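ABC transporter, substrate-binding protein (Clostridium perfringens, PDB 4EDP) probably captures a solute outside the cell membrane and hands it to a membrane-bound ABC importer. Local coordinates at residues K108-Y111 and S112-P115; Y280-I283 and N284-S288; P115-S118 and E119-E122; F96-Q99 and G100-G104; P303-K306 and E307-L310. All coordinates share one frame; numbering follows the deposited sequence. Where two conformers were deposited one is given.

Along the chain the order is interaction 4, 1, 3, 2 and then 5. Interaction 4 ends helix 94-103; interactions 1 and 3 are successive turns of the connection to helix 125-130, sharing P115, with centres about 11 Å apart. Interaction 2, on helix 276-286, is far away in sequence, yet its centre is about 10 Å from that of interaction 1. Interaction 5, after helix 289-299, touches both 2 and 3. Four contacts thus form one connected patch where early and late parts of the chain meet. Interaction 4 adjoins interaction 1 in sequence but touches none of the others, its centre about 18 Å from that of interaction 1; helices 94-103 and 276-286 both pack on strand 262-269.

Interaction 1 (K108-Y111 and S112-P115); sequences KLDY and SKIP
I114 lays its CD1 methyl against the side chains of L109 and Y111, with 3.9 Å between I114 CD1 and L109 CD1 and 4.1 Å between I114 CD1 and Y111 CE2. The CG1 branch of I114 is opposite its own carbonyl carbon (chi1 -48°), and from there the extended ethyl arm runs back over the turn. The Y111 ring meets the isoleucine at a slant: Y111 CD2 is 4.1 Å from I114 CB. Y111 OH is hydrogen-bonded to the carbonyl of Y132, which holds the far end of the ring, while I114 packs near its CD2 and CE2 atoms.

On the other side of the turn, D110 does polar work. One oxygen, D110 OD1, takes two bonds from S112: the hydroxyl S112 OG donates at 2.7 Å, on the syn side but well out of the carboxylate plane, and the backbone S112 N arrives at 3.0 Å from above that plane. Both donors come from the same face of the carboxylate, and together they hold it over the start of the turn. The aliphatic part of K113 passes this group, K113 CD being 4.1 Å from D110 OD2, while its amine leads away to a weak, long ion pair with D277.

Two backbone bonds follow one another, K113 N to D110 O (3.1 Å) and I114 N to Y111 O (3.1 Å). Y280, from helix 276-286, covers the apolar face through L109 and I114. Side-chain oxygen to the amide two residues on, followed by consecutive i to i+3 backbone bonds, is an Asx turn opening a short 3-10 turn.

Interaction 2 (Y280-I283 and N284-S288); sequences YEFI and NYALS
The backbone runs without a break from Y280-I283 into N284-S288 as alpha-helix, each carbonyl of the first segment taking the amide four residues on. N284 N reaches Y280 O at 3.0 Å and A286 N reaches F282 O at 2.8 Å; the bond from L287 N to I283 O is the most bent of the four, with an N-H...O angle of 137°.

Among the side chains, F282 and Y285 meet at a slant, their ring planes 50° apart, with F282 CE1 4.0 Å from Y285 CD2. Both have their rings opposite the backbone N (chi1 -177° for F282), which sends them out along the same flank of the helix. The edge of the Y285 ring also looks at F282 O, in the ring plane. F57 of helix 46-61 packs against both rings, forming an edge-to-face pair with F282, and Y285 OH bonds to the carbonyl of V53. On another flank, I283 CG2 lies 4.2 Å from L287 CD1, and I283 packs on strand 262-269. The polar side is taken by N284, whose OD1 accepts the amide of N116.

Past the last turn, S288 OG donates to Y285 O at 2.6 Å, in the carbonyl plane and on a lone pair, and S288 N bonds to the same oxygen. S288 also has a weak bond to V291 N, which makes it the N-cap of helix 289-299. The whole is a helix packed on a beta-sheet that hands over to the next helix through a serine N-cap.

Interaction 3 (P115-S118 and E119-E122); sequences PNAS and EMNE
N116 and E119 lie alongside each other, their side chains pointing the same way, with amide and carboxylate planes turned 43° apart. The nearest approach is between two acceptors, N116 OD1 and E119 OE2, at 4.1 Å, so a direct bond is not on offer. A water mediates instead, donating to E119 OE1 at 2.7 Å and only weakly to N116 OD1. The glutamate chain is extended, and OE1 takes a further bond from N305 ND2, tying this turn to the 303-306 segment.

M120 turns to the other flank. Its CG is opposite the carbonyl carbon (chi1 -71°), which brings the chain back over A117, with M120 SD 3.9 Å from A117 CB; the bend at chi3 then turns CE. M120 also packs against helix 125-130 and P134, while A117 touches the Y111 ring, so this flank is apolar where the N116 side is polar.

S118 folds back on the first residue. Its OG sits between backbone N and carbonyl carbon and donates to P115 O at 3.0 Å, nearly along the C=O axis; S118 N bonds to the same oxygen, giving it two donors. Backbone bonds from E119 N to N116 O (2.9 Å) and M120 N to A117 O (3.2 Å) complete the series. Three successive bonds of this span, starting at a proline, define a short 3-10 helix.

Interaction 4 (F96-Q99 and G100-G104); sequences FAEQ and GVEAG
Q99, G100 and E98 lose the most surface as one turn of helix 94-103 covers the next. Q99 O receives A103 N at 3.0 Å, and Q99 CG lies opposite the carbonyl carbon (chi1 -58°), from where the extended chain sends NE2 back to a weak bond with the S95 carbonyl, while the side chain packs on L76 of helix 72-81. G100, buried and without a side chain, donates its amide to F96 O at 3.1 Å, in the carbonyl plane.

The same glycine takes part in the helix end: G104, with a positive phi of 85°, sends its amide to V101 O at 3.0 Å and weakly to G100 O, which is a Schellman motif closing the helix.

E98 and E102 both bend at chi2, which brings their carboxylates alongside; the side chains point the same way, with carboxylate planes 24° apart. E98 OE2 is 4.1 Å from E102 CB and 4.2 Å from E102 OE1, a repulsion of like charges that nearby K333, against which E98 packs, may soften. E98 was refined in two conformers, so these side-chain distances are tentative. In this conformer E98 OE1 accepts a bond from N336 ND2 of helix 332-350.

Interaction 5 (P303-K306 and E307-L310); sequences PVNK and EVKL
This is a local turn contact, a type I beta turn from N305 to V308 with an Asx turn inside it, in the loop between helix 289-299 and helix 322-325. The chain reverses here: the P303 ring and the L310 side chain reach toward each other, with P303 CG 4.1 Å from L310 CD1.

N305 holds the turn together. Its CG is opposite the backbone N (chi1 -176°), which carries the amide over the corner so that N305 OD1 accepts E307 N at 2.7 Å. The donor lies in the carbonyl plane, and the N-H points at the oxygen with an angle of 154°. At the other end of the same amide, ND2 donates to the L287 carbonyl and to E119 OE1, and with OD1 also bonded the amide's flip is fixed. The turn's own backbone bond, V308 N to N305 O, is weak at 3.4 Å.

V308 folds a methyl back under the turn: V308 CG2 sits 3.9 Å from N305 CB and 4.2 Å from P303 CB, though V308 was refined in two conformers and these contacts are tentative. Helix 289-299 backs the turn, with P303 and V308 packed on Q292, whose OE1 also accepts the amides of V304 and N305, and L310 resting on A296.

On the outer side, K306 and E307 run side by side, pointing the same way. Their charged ends do not make contact: K306 NZ stays 5.2 Å from E307 OE2, and the nearer approach is of carbon, K306 CG to E307 OE2 at 3.9 Å.

Interaction 1 (K108-Y111 and S112-P115)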
loop_
_atom_site.group_PDB
_atom_site.type_symbol
_atom_site.label_atom_id
_atom_site.label_comp_id
_atom_site.label_asym_id
_atom_site.label_seq_id
_atom_site.Cartn_x
_atom_site.Cartn_y
_atom_site.Cartn_z
ATOM N N LYS A 108 -15.932 -12.757 7.519
ATOM C CA LYS A 108 -16.526 -11.972 6.436
ATOM C C LYS A 108 -17.374 -10.985 7.253
ATOM O O LYS A 108 -18.159 -11.403 8.105
ATOM C CB LYS A 108 -17.374 -12.842 5.506
ATOM C CG LYS A 108 -17.919 -12.118 4.276
ATOM C CD LYS A 108 -18.839 -13.029 3.480
ATOM C CE LYS A 108 -19.431 -12.350 2.245
ATOM N NZ LYS A 108 -18.416 -12.071 1.199
ATOM N N LEU A 109 -17.221 -9.690 7.008
ATOM C CA LEU A 109 -17.882 -8.682 7.842
ATOM C C LEU A 109 -19.287 -8.242 7.494
ATOM O O LEU A 109 -19.652 -8.149 6.329
ATOM C CB LEU A 109 -16.998 -7.451 7.914
ATOM C CG LEU A 109 -15.568 -7.641 8.440
ATOM C CD1 LEU A 109 -14.876 -6.270 8.504
ATOM C CD2 LEU A 109 -15.566 -8.325 9.820
ATOM N N ASP A 110 -20.060 -7.978 8.541
ATOM C CA ASP A 110 -21.413 -7.468 8.405
ATOM C C ASP A 110 -21.262 -5.957 8.389
ATOM O O ASP A 110 -21.137 -5.322 9.426
ATOM C CB ASP A 110 -22.278 -7.931 9.561
ATOM C CG ASP A 110 -23.675 -7.367 9.509
ATOM O OD1 ASP A 110 -23.984 -6.577 8.590
ATOM O OD2 ASP A 110 -24.465 -7.718 10.406
ATOM N N TYR A 111 -21.246 -5.380 7.193
ATOM C CA TYR A 111 -21.065 -3.942 7.062
ATOM C C TYR A 111 -22.230 -3.097 7.583
ATOM O O TYR A 111 -22.113 -1.865 7.646
ATOM C CB TYR A 111 -20.654 -3.552 5.622
ATOM C CG TYR A 111 -19.173 -3.741 5.381
ATOM C CD1 TYR A 111 -18.657 -4.955 4.954
ATOM C CD2 TYR A 111 -18.279 -2.716 5.669
ATOM C CE1 TYR A 111 -17.292 -5.125 4.774
ATOM C CE2 TYR A 111 -16.940 -2.867 5.479
ATOM C CZ TYR A 111 -16.438 -4.071 5.047
ATOM O OH TYR A 111 -15.068 -4.180 4.857
ATOM N N SER A 112 -23.329 -3.729 7.982
ATOM C CA SER A 112 -24.432 -2.968 8.564
ATOM C C SER A 112 -23.968 -2.430 9.937
ATOM O O SER A 112 -24.571 -1.511 10.489
ATOM C CB SER A 112 -25.708 -3.806 8.708
ATOM O OG SER A 112 -25.615 -4.797 9.716
ATOM N N LYS A 113 -22.882 -3.003 10.458
ATOM C CA LYS A 113 -22.295 -2.602 11.744
ATOM C C LYS A 113 -21.136 -1.621 11.588
ATOM O O LYS A 113 -20.505 -1.219 12.574
ATOM C CB LYS A 113 -21.780 -3.854 12.464
ATOM C CG LYS A 113 -22.859 -4.778 12.980
ATOM C CD LYS A 113 -22.229 -6.099 13.455
ATOM C CE LYS A 113 -23.023 -6.763 14.538
ATOM N NZ LYS A 113 -22.839 -6.014 15.822
ATOM N N ILE A 114 -20.847 -1.232 10.350
ATOM C CA ILE A 114 -19.736 -0.323 10.059
ATOM C C ILE A 114 -20.278 0.784 9.143
ATOM O O ILE A 114 -19.875 0.905 7.978
ATOM C CB ILE A 114 -18.572 -1.087 9.384
ATOM C CG1 ILE A 114 -18.259 -2.381 10.151
ATOM C CG2 ILE A 114 -17.308 -0.184 9.242
ATOM C CD1 ILE A 114 -17.087 -3.206 9.565
ATOM N N PRO A 115 -21.156 1.639 9.681
ATOM C CA PRO A 115 -21.755 2.668 8.828
ATOM C C PRO A 115 -20.763 3.641 8.212
ATOM O O PRO A 115 -21.004 4.126 7.101
ATOM C CB PRO A 115 -22.735 3.380 9.765
ATOM C CG PRO A 115 -22.213 3.084 11.139
ATOM C CD PRO A 115 -21.670 1.707 11.057
#

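Interaction 2 (Y280-I283 and N284-S288)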
loop_
_atom_site.group_PDB
_atom_site.type_symbol
_atom_site.label_atom_id
_atom_site.label_comp_id
_atom_site.label_asym_id
_atom_site.label_seq_id
_atom_site.Cartn_x
_atom_site.Cartn_y
_atom_site.Cartn_z
ATOM N N TYR A 280 -16.073 -4.573 15.930
ATOM C CA TYR A 280 -16.811 -3.813 14.916
ATOM C C TYR A 280 -16.825 -2.321 15.251
ATOM O O TYR A 280 -16.641 -1.489 14.373
ATOM C CB TYR A 280 -18.247 -4.313 14.777
ATOM C CG TYR A 280 -18.407 -5.495 13.862
ATOM C CD1 TYR A 280 -18.424 -5.318 12.488
ATOM C CD2 TYR A 280 -18.574 -6.782 14.357
ATOM C CE1 TYR A 280 -18.582 -6.392 11.634
ATOM C CE2 TYR A 280 -18.736 -7.867 13.503
ATOM C CZ TYR A 280 -18.738 -7.663 12.146
ATOM O OH TYR A 280 -18.890 -8.719 11.267
ATOM N N GLU A 281 -17.074 -1.982 16.515
ATOM C CA GLU A 281 -17.079 -0.582 16.942
ATOM C C GLU A 281 -15.734 0.061 16.642
ATOM O O GLU A 281 -15.666 1.212 16.196
ATOM C CB GLU A 281 -17.428 -0.452 18.444
ATOM C CG GLU A 281 -18.882 -0.766 18.753
ATOM C CD GLU A 281 -19.195 -0.779 20.242
ATOM O OE1 GLU A 281 -18.263 -0.808 21.064
ATOM O OE2 GLU A 281 -20.383 -0.793 20.586
ATOM N N PHE A 282 -14.658 -0.676 16.874
ATOM C CA PHE A 282 -13.346 -0.136 16.627
ATOM C C PHE A 282 -13.078 0.131 15.144
ATOM O O PHE A 282 -12.522 1.184 14.796
ATOM C CB PHE A 282 -12.234 -1.021 17.185
ATOM C CG PHE A 282 -10.882 -0.422 16.981
ATOM C CD1 PHE A 282 -10.346 0.431 17.918
ATOM C CD2 PHE A 282 -10.186 -0.647 15.817
ATOM C CE1 PHE A 282 -9.121 1.033 17.707
ATOM C CE2 PHE A 282 -8.951 -0.059 15.602
ATOM C CZ PHE A 282 -8.418 0.777 16.546
ATOM N N ILE A 283 -13.465 -0.794 14.273
ATOM C CA ILE A 283 -13.240 -0.595 12.827
ATOM C C ILE A 283 -14.026 0.624 12.365
ATOM O O ILE A 283 -13.513 1.476 11.617
ATOM C CB ILE A 283 -13.571 -1.862 12.008
ATOM C CG1 ILE A 283 -12.610 -2.992 12.391
ATOM C CG2 ILE A 283 -13.517 -1.572 10.474
ATOM C CD1 ILE A 283 -12.827 -4.327 11.647
ATOM N N ASN A 284 -15.270 0.727 12.826
ATOM C CA ASN A 284 -16.113 1.867 12.485
ATOM C C ASN A 284 -15.463 3.172 12.956
ATOM O O ASN A 284 -15.482 4.188 12.253
ATOM C CB ASN A 284 -17.510 1.716 13.083
ATOM C CG ASN A 284 -18.475 2.744 12.551
ATOM O OD1 ASN A 284 -18.656 2.878 11.343
ATOM N ND2 ASN A 284 -19.123 3.463 13.452
ATOM N N TYR A 285 -14.860 3.132 14.142
ATOM C CA TYR A 285 -14.138 4.272 14.694
ATOM C C TYR A 285 -12.915 4.629 13.841
ATOM O O TYR A 285 -12.686 5.813 13.527
ATOM C CB TYR A 285 -13.740 3.930 16.135
ATOM C CG TYR A 285 -12.657 4.756 16.783
ATOM C CD1 TYR A 285 -12.942 5.973 17.407
ATOM C CD2 TYR A 285 -11.360 4.277 16.849
ATOM C CE1 TYR A 285 -11.929 6.719 18.046
ATOM C CE2 TYR A 285 -10.352 5.003 17.475
ATOM C CZ TYR A 285 -10.645 6.222 18.065
ATOM O OH TYR A 285 -9.633 6.928 18.681
ATOM N N ALA A 286 -12.153 3.610 13.434
ATOM C CA ALA A 286 -10.942 3.834 12.622
ATOM C C ALA A 286 -11.250 4.496 11.260
ATOM O O ALA A 286 -10.400 5.200 10.691
ATOM C CB ALA A 286 -10.174 2.521 12.425
ATOM N N LEU A 287 -12.473 4.278 10.772
ATOM C CA LEU A 287 -12.935 4.822 9.502
ATOM C C LEU A 287 -13.638 6.167 9.655
ATOM O O LEU A 287 -13.949 6.803 8.656
ATOM C CB LEU A 287 -13.894 3.829 8.804
ATOM C CG LEU A 287 -13.316 2.484 8.334
ATOM C CD1 LEU A 287 -14.392 1.525 7.717
ATOM C CD2 LEU A 287 -12.191 2.716 7.347
ATOM N N SER A 288 -13.858 6.610 10.892
ATOM C CA SER A 288 -14.556 7.874 11.135
ATOM C C SER A 288 -13.755 9.072 10.621
ATOM O O SER A 288 -12.523 9.054 10.580
ATOM C CB SER A 288 -14.883 8.056 12.625
ATOM O OG SER A 288 -13.724 8.245 13.428
#

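Interaction 3 (P115-S118 and E119-E122)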
loop_
_atom_site.group_PDB
_atom_site.type_symbol
_atom_site.label_atom_id
_atom_site.label_comp_id
_atom_site.label_asym_id
_atom_site.label_seq_id
_atom_site.Cartn_x
_atom_site.Cartn_y
_atom_site.Cartn_z
ATOM N N PRO A 115 -21.156 1.639 9.681
ATOM C CA PRO A 115 -21.755 2.668 8.828
ATOM C C PRO A 115 -20.763 3.641 8.212
ATOM O O PRO A 115 -21.004 4.126 7.101
ATOM C CB PRO A 115 -22.735 3.380 9.765
ATOM C CG PRO A 115 -22.213 3.084 11.139
ATOM C CD PRO A 115 -21.670 1.707 11.057
ATOM N N ASN A 116 -19.624 3.864 8.874
ATOM C CA ASN A 116 -18.612 4.785 8.344
ATOM C C ASN A 116 -17.982 4.319 7.047
ATOM O O ASN A 116 -17.381 5.113 6.336
ATOM C CB ASN A 116 -17.550 5.133 9.399
ATOM C CG ASN A 116 -18.097 6.089 10.458
ATOM O OD1 ASN A 116 -19.011 6.875 10.161
ATOM N ND2 ASN A 116 -17.542 6.047 11.685
ATOM N N ALA A 117 -18.111 3.032 6.741
ATOM C CA ALA A 117 -17.633 2.508 5.463
ATOM C C ALA A 117 -18.333 3.215 4.289
ATOM O O ALA A 117 -17.796 3.227 3.162
ATOM C CB ALA A 117 -17.828 0.991 5.380
ATOM N N SER A 118 -19.499 3.814 4.533
ATOM C CA SER A 118 -20.223 4.544 3.479
ATOM C C SER A 118 -19.445 5.774 3.028
ATOM O O SER A 118 -19.665 6.284 1.922
ATOM C CB SER A 118 -21.626 4.973 3.930
ATOM O OG SER A 118 -21.594 6.039 4.888
ATOM N N GLU A 119 -18.526 6.237 3.867
ATOM C CA GLU A 119 -17.751 7.437 3.561
ATOM C C GLU A 119 -16.422 7.163 2.844
ATOM O O GLU A 119 -15.704 8.090 2.493
ATOM C CB GLU A 119 -17.544 8.243 4.857
ATOM C CG GLU A 119 -18.860 8.740 5.436
ATOM C CD GLU A 119 -18.743 9.447 6.783
ATOM O OE1 GLU A 119 -17.632 9.714 7.290
ATOM O OE2 GLU A 119 -19.809 9.731 7.349
ATOM N N MET A 120 -16.115 5.898 2.586
ATOM C CA MET A 120 -14.882 5.528 1.908
ATOM C C MET A 120 -14.914 5.997 0.459
ATOM O O MET A 120 -15.990 6.068 -0.152
ATOM C CB MET A 120 -14.674 4.008 1.985
ATOM C CG MET A 120 -14.313 3.537 3.422
ATOM S SD MET A 120 -14.360 1.753 3.717
ATOM C CE MET A 120 -12.918 1.204 2.777
ATOM N N ASN A 121 -13.753 6.345 -0.087
ATOM C CA ASN A 121 -13.702 6.773 -1.482
ATOM C C ASN A 121 -13.960 5.532 -2.347
ATOM O O ASN A 121 -13.830 4.413 -1.863
ATOM C CB ASN A 121 -12.400 7.515 -1.804
ATOM C CG ASN A 121 -11.168 6.659 -1.663
ATOM O OD1 ASN A 121 -11.054 5.599 -2.284
ATOM N ND2 ASN A 121 -10.182 7.169 -0.919
ATOM N N GLU A 122 -14.346 5.737 -3.604
ATOM C CA GLU A 122 -14.701 4.633 -4.486
ATOM C C GLU A 122 -13.608 3.579 -4.646
ATOM O O GLU A 122 -13.915 2.391 -4.722
ATOM C CB GLU A 122 -15.087 5.157 -5.862
ATOM C CG GLU A 122 -15.578 4.052 -6.778
ATOM C CD GLU A 122 -15.791 4.499 -8.196
ATOM O OE1 GLU A 122 -15.971 5.709 -8.409
ATOM O OE2 GLU A 122 -15.787 3.621 -9.099
HETATM O O HOH W 1 -17.406 9.931 9.973
#

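Interaction 4 (F96-Q99 and G100-G104)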
loop_
_atom_site.group_PDB
_atom_site.type_symbol
_atom_site.label_atom_id
_atom_site.label_comp_id
_atom_site.label_asym_id
_atom_site.label_seq_id
_atom_site.Cartn_x
_atom_site.Cartn_y
_atom_site.Cartn_z
ATOM N N PHE A 96 -1.023 -9.250 2.602
ATOM C CA PHE A 96 -0.964 -10.195 3.709
ATOM C C PHE A 96 -2.360 -10.478 4.242
ATOM O O PHE A 96 -2.666 -11.621 4.589
ATOM C CB PHE A 96 -0.070 -9.667 4.841
ATOM C CG PHE A 96 1.387 -9.670 4.503
ATOM C CD1 PHE A 96 2.162 -10.791 4.755
ATOM C CD2 PHE A 96 1.990 -8.568 3.935
ATOM C CE1 PHE A 96 3.510 -10.809 4.443
ATOM C CE2 PHE A 96 3.326 -8.589 3.619
ATOM C CZ PHE A 96 4.089 -9.709 3.875
ATOM N N ALA A 97 -3.218 -9.459 4.289
ATOM C CA ALA A 97 -4.579 -9.673 4.770
ATOM C C ALA A 97 -5.270 -10.736 3.921
ATOM O O ALA A 97 -5.971 -11.592 4.460
ATOM C CB ALA A 97 -5.390 -8.378 4.784
ATOM N N GLU A 98 -5.057 -10.690 2.606
ATOM C CA GLU A 98 -5.681 -11.644 1.687
ATOM C C GLU A 98 -5.216 -13.081 1.978
ATOM O O GLU A 98 -5.982 -14.036 1.829
ATOM C CB GLU A 98 -5.410 -11.228 0.231
ATOM C CG GLU A 98 -6.188 -12.021 -0.816
ATOM C CD GLU A 98 -5.709 -13.468 -0.963
ATOM O OE1 GLU A 98 -4.523 -13.729 -0.695
ATOM O OE2 GLU A 98 -6.512 -14.337 -1.371
ATOM N N GLN A 99 -3.969 -13.239 2.407
ATOM C CA GLN A 99 -3.467 -14.557 2.759
ATOM C C GLN A 99 -4.200 -15.055 4.015
ATOM O O GLN A 99 -4.463 -16.243 4.146
ATOM C CB GLN A 99 -1.976 -14.524 2.997
ATOM C CG GLN A 99 -1.207 -14.020 1.825
ATOM C CD GLN A 99 0.266 -14.035 2.083
ATOM O OE1 GLN A 99 0.818 -15.043 2.518
ATOM N NE2 GLN A 99 0.919 -12.917 1.817
ATOM N N GLY A 100 -4.501 -14.153 4.946
ATOM C CA GLY A 100 -5.242 -14.528 6.143
ATOM C C GLY A 100 -6.668 -14.915 5.783
ATOM O O GLY A 100 -7.209 -15.890 6.303
ATOM N N VAL A 101 -7.283 -14.149 4.887
ATOM C CA VAL A 101 -8.641 -14.455 4.437
ATOM C C VAL A 101 -8.642 -15.865 3.858
ATOM O O VAL A 101 -9.490 -16.698 4.212
ATOM C CB VAL A 101 -9.156 -13.450 3.373
ATOM C CG1 VAL A 101 -10.436 -13.971 2.709
ATOM C CG2 VAL A 101 -9.388 -12.067 3.975
ATOM N N GLU A 102 -7.683 -16.129 2.975
ATOM C CA GLU A 102 -7.547 -17.440 2.332
ATOM C C GLU A 102 -7.341 -18.568 3.354
ATOM O O GLU A 102 -7.825 -19.700 3.169
ATOM C CB GLU A 102 -6.350 -17.394 1.366
ATOM C CG GLU A 102 -6.012 -18.703 0.662
ATOM C CD GLU A 102 -7.068 -19.141 -0.315
ATOM O OE1 GLU A 102 -7.850 -18.277 -0.770
ATOM O OE2 GLU A 102 -7.098 -20.352 -0.649
ATOM N N ALA A 103 -6.624 -18.257 4.425
ATOM C CA ALA A 103 -6.326 -19.226 5.483
ATOM C C ALA A 103 -7.517 -19.500 6.399
ATOM O O ALA A 103 -7.510 -20.470 7.171
ATOM C CB ALA A 103 -5.143 -18.743 6.296
ATOM N N GLY A 104 -8.529 -18.649 6.324
ATOM C CA GLY A 104 -9.740 -18.813 7.118
ATOM C C GLY A 104 -9.651 -18.234 8.511
ATOM O O GLY A 104 -10.407 -18.639 9.398
#

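Interaction 5 (P303-K306 and E307-L310)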
loop_
_atom_site.group_PDB
_atom_site.type_symbol
_atom_site.label_atom_id
_atom_site.label_comp_id
_atom_site.label_asym_id
_atom_site.label_seq_id
_atom_site.Cartn_x
_atom_site.Cartn_y
_atom_site.Cartn_z
ATOM N N PRO A 303 -5.855 9.303 3.939
ATOM C CA PRO A 303 -7.201 8.889 4.305
ATOM C C PRO A 303 -7.971 8.141 3.244
ATOM O O PRO A 303 -7.743 8.324 2.039
ATOM C CB PRO A 303 -7.891 10.213 4.584
ATOM C CG PRO A 303 -7.189 11.192 3.675
ATOM C CD PRO A 303 -5.765 10.754 3.693
ATOM N N VAL A 304 -8.855 7.260 3.699
ATOM C CA VAL A 304 -9.783 6.579 2.790
ATOM C C VAL A 304 -11.170 7.228 2.920
ATOM O O VAL A 304 -12.044 6.997 2.081
ATOM C CB VAL A 304 -9.907 5.055 3.044
ATOM C CG1 VAL A 304 -8.557 4.348 2.792
ATOM C CG2 VAL A 304 -10.433 4.757 4.466
ATOM N N ASN A 305 -11.377 8.041 3.964
ATOM C CA ASN A 305 -12.650 8.703 4.172
ATOM C C ASN A 305 -12.680 9.970 3.322
ATOM O O ASN A 305 -11.889 10.880 3.545
ATOM C CB ASN A 305 -12.867 9.002 5.677
ATOM C CG ASN A 305 -14.223 9.615 5.976
ATOM O OD1 ASN A 305 -14.683 10.530 5.275
ATOM N ND2 ASN A 305 -14.850 9.165 7.077
ATOM N N LYS A 306 -13.589 10.013 2.342
ATOM C CA LYS A 306 -13.680 11.149 1.421
ATOM C C LYS A 306 -14.199 12.447 2.038
ATOM O O LYS A 306 -14.185 13.497 1.377
ATOM C CB LYS A 306 -14.532 10.773 0.188
ATOM C CG LYS A 306 -15.983 10.529 0.461
ATOM C CD LYS A 306 -16.679 9.956 -0.778
ATOM C CE LYS A 306 -18.118 9.615 -0.470
ATOM N NZ LYS A 306 -18.852 9.146 -1.683
ATOM N N GLU A 307 -14.650 12.403 3.283
ATOM C CA GLU A 307 -15.182 13.601 3.925
ATOM C C GLU A 307 -14.177 14.391 4.749
ATOM O O GLU A 307 -14.522 15.446 5.289
ATOM C CB GLU A 307 -16.325 13.208 4.858
ATOM C CG GLU A 307 -17.413 12.381 4.191
ATOM C CD GLU A 307 -18.127 13.128 3.083
ATOM O OE1 GLU A 307 -17.973 14.367 3.007
ATOM O OE2 GLU A 307 -18.855 12.476 2.294
ATOM N N VAL A 308 -12.946 13.895 4.835
ATOM C CA VAL A 308 -11.878 14.523 5.629
ATOM C C VAL A 308 -11.416 15.902 5.131
ATOM O O VAL A 308 -11.183 16.083 3.940
ATOM C CB VAL A 308 -10.662 13.570 5.694
ATOM C CG1 VAL A 308 -9.430 14.276 6.230
ATOM C CG2 VAL A 308 -11.004 12.343 6.531
ATOM N N LYS A 309 -11.231 16.847 6.058
ATOM C CA LYS A 309 -10.806 18.201 5.717
ATOM C C LYS A 309 -9.322 18.308 6.088
ATOM O O LYS A 309 -8.995 18.227 7.275
ATOM C CB LYS A 309 -11.610 19.217 6.529
ATOM C CG LYS A 309 -11.130 20.660 6.392
ATOM C CD LYS A 309 -11.801 21.560 7.415
ATOM C CE LYS A 309 -11.238 22.972 7.340
ATOM N NZ LYS A 309 -11.773 23.836 8.432
ATOM N N LEU A 310 -8.441 18.452 5.096
ATOM C CA LEU A 310 -6.985 18.579 5.330
ATOM C C LEU A 310 -6.347 19.724 4.521
ATOM O O LEU A 310 -6.678 19.922 3.352
ATOM C CB LEU A 310 -6.262 17.280 4.969
ATOM C CG LEU A 310 -6.600 16.017 5.768
ATOM C CD1 LEU A 310 -5.959 14.774 5.125
ATOM C CD2 LEU A 310 -6.179 16.151 7.221
#